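Local coordinates for protein similar to sp|P32453 Saccharomyces cerevisiae YNL315c ATP11 (Candida glabrata CBS 138, PDB 2P4F) that probably acts as a mitochondrial chaperone that binds unfolded subunits during assembly of the F1 part of ATP synthase, at residues D103-L108 / R124-N129. Residues are numbered along the deposited sequence; the frame is centred on the assembly and turned at random.
Sequences DDYLKL and RAKWSN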
# COMPACT_ATOMS: atom_id res chain seq x y z
N ASP A 103 1.54 10.33 15.46
CA ASP A 103 1.37 10.83 16.85
C ASP A 103 -0.01 10.57 17.43
O ASP A 103 -0.23 10.51 18.65
CB ASP A 103 1.66 12.32 16.85
CG ASP A 103 1.84 12.91 18.24
OD1 ASP A 103 2.75 12.51 19.00
OD2 ASP A 103 1.03 13.82 18.54
N ASP A 104 -1.04 10.45 16.56
CA ASP A 104 -2.38 10.11 17.03
C ASP A 104 -2.51 8.67 17.51
O ASP A 104 -3.46 8.32 18.20
CB ASP A 104 -3.37 10.34 15.88
CG ASP A 104 -3.46 11.81 15.48
OD1 ASP A 104 -3.58 12.66 16.41
OD2 ASP A 104 -3.40 12.13 14.27
N TYR A 105 -1.57 7.80 17.16
CA TYR A 105 -1.61 6.41 17.58
C TYR A 105 -0.57 6.12 18.66
O TYR A 105 -0.87 5.39 19.62
CB TYR A 105 -1.31 5.51 16.39
CG TYR A 105 -2.24 5.65 15.21
CD1 TYR A 105 -3.61 5.49 15.35
CD2 TYR A 105 -1.74 5.88 13.93
CE1 TYR A 105 -4.50 5.61 14.26
CE2 TYR A 105 -2.60 6.00 12.85
CZ TYR A 105 -3.95 5.87 13.00
OH TYR A 105 -4.80 5.96 11.91
N LEU A 106 0.64 6.65 18.48
CA LEU A 106 1.74 6.48 19.44
C LEU A 106 2.38 7.86 19.63
O LEU A 106 2.85 8.40 18.60
CB LEU A 106 2.87 5.55 19.00
CG LEU A 106 2.52 4.11 18.67
CD1 LEU A 106 3.75 3.39 18.10
CD2 LEU A 106 1.99 3.38 19.90
N LYS A 107 2.42 8.43 20.80
CA LYS A 107 2.94 9.78 20.95
C LYS A 107 4.43 9.82 20.67
O LYS A 107 5.28 9.14 21.27
CB LYS A 107 2.69 10.31 22.37
CG LYS A 107 1.19 10.51 22.67
CD LYS A 107 0.55 11.49 21.70
CE LYS A 107 -0.96 11.46 21.68
NZ LYS A 107 -1.62 10.53 20.73
N LEU A 108 4.77 10.67 19.71
CA LEU A 108 6.17 10.68 19.29
C LEU A 108 7.09 11.09 20.42
O LEU A 108 8.20 10.55 20.52
CB LEU A 108 6.43 11.64 18.13
CG LEU A 108 5.54 11.41 16.91
CD1 LEU A 108 5.83 12.42 15.82
CD2 LEU A 108 5.76 9.98 16.44
N ARG A 124 2.80 -3.12 17.01
CA ARG A 124 2.01 -4.35 16.85
C ARG A 124 1.00 -4.50 17.98
O ARG A 124 -0.12 -4.97 17.73
CB ARG A 124 2.96 -5.55 16.74
CG ARG A 124 3.82 -5.45 15.47
CD ARG A 124 4.59 -6.76 15.31
NE ARG A 124 5.48 -6.67 14.17
CZ ARG A 124 5.16 -6.78 12.88
NH1 ARG A 124 3.90 -6.98 12.52
NH2 ARG A 124 6.12 -6.67 11.96
N ALA A 125 1.35 -4.13 19.23
CA ALA A 125 0.39 -4.24 20.34
C ALA A 125 -0.79 -3.34 20.07
O ALA A 125 -1.95 -3.71 20.40
CB ALA A 125 1.02 -3.88 21.68
N LYS A 126 -0.53 -2.16 19.49
CA LYS A 126 -1.62 -1.16 19.30
C LYS A 126 -2.75 -1.73 18.47
O LYS A 126 -3.94 -1.49 18.68
CB LYS A 126 -1.03 0.08 18.62
CG LYS A 126 -1.99 1.13 18.10
CD LYS A 126 -2.72 1.83 19.24
CE LYS A 126 -3.40 3.09 18.73
NZ LYS A 126 -4.05 3.86 19.84
N TRP A 127 -2.38 -2.55 17.49
CA TRP A 127 -3.34 -3.04 16.49
C TRP A 127 -3.76 -4.47 16.76
O TRP A 127 -4.53 -5.08 15.98
CB TRP A 127 -2.76 -2.90 15.07
CG TRP A 127 -2.47 -1.44 14.75
CD1 TRP A 127 -1.23 -0.86 14.66
CD2 TRP A 127 -3.44 -0.42 14.51
NE1 TRP A 127 -1.38 0.48 14.36
CE2 TRP A 127 -2.72 0.76 14.27
CE3 TRP A 127 -4.84 -0.44 14.47
CZ2 TRP A 127 -3.34 1.97 13.99
CZ3 TRP A 127 -5.48 0.77 14.19
CH2 TRP A 127 -4.74 1.94 13.96
N SER A 128 -3.27 -5.00 17.87
CA SER A 128 -3.46 -6.41 18.16
C SER A 128 -4.89 -6.79 18.45
O SER A 128 -5.24 -7.97 18.41
CB SER A 128 -2.60 -6.86 19.37
OG SER A 128 -3.00 -6.20 20.55
N ASN A 129 -5.79 -5.87 18.81
CA ASN A 129 -7.07 -6.48 19.23
C ASN A 129 -8.01 -6.62 18.05
O ASN A 129 -9.20 -6.77 18.27
CB ASN A 129 -7.65 -5.62 20.34
CG ASN A 129 -7.53 -4.13 20.12
OD1 ASN A 129 -6.80 -3.63 19.25
ND2 ASN A 129 -8.27 -3.39 20.94
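With CG anti to the carbonyl carbon in both residues (chi1 near -60°), the aromatic side chains of Tyr105 and Trp127, from two separate segments, are brought together as a T-shaped pair. Trp127 supplies the edge: its CZ2 stands 3.7 Å above the plane of the Tyr105 ring, over its centre, and its CH2 comes within 3.7 Å of Tyr105 CE1. The tyrosine ring and the six-membered ring of the indole are inclined at 68°. In Lys126 CG is anti to the backbone N (chi1 169°), which sets it over one face of the neighbouring indole, toward the rim; the bend at chi2 then turns the chain so that CE lies 4.0 Å from Tyr105 CB. Its NZ lies 3.5 Å from Tyr105 O, too loose to count as a hydrogen bond. On the tyrosine side, Leu108 N donates to Asp103 OD1 (2.8 Å), bridging from helix 102-105 to helix 108-111. The contact thus joins helix 102-105 to the C-terminal part of helix 116-126, near the sheet: the side chains of Tyr105 and Trp127 both touch Asn233 of strand 229-236, and Tyr105 OH hydrogen-bonds to Gln218. Trp123 meets Trp127 in a second edge-to-face pair. No hydrogen bond links the two segments, so cohesion here rests on C-H edges against a pi face and on aliphatic lysine methylenes, while the phenol's polar end is satisfied by the sheet.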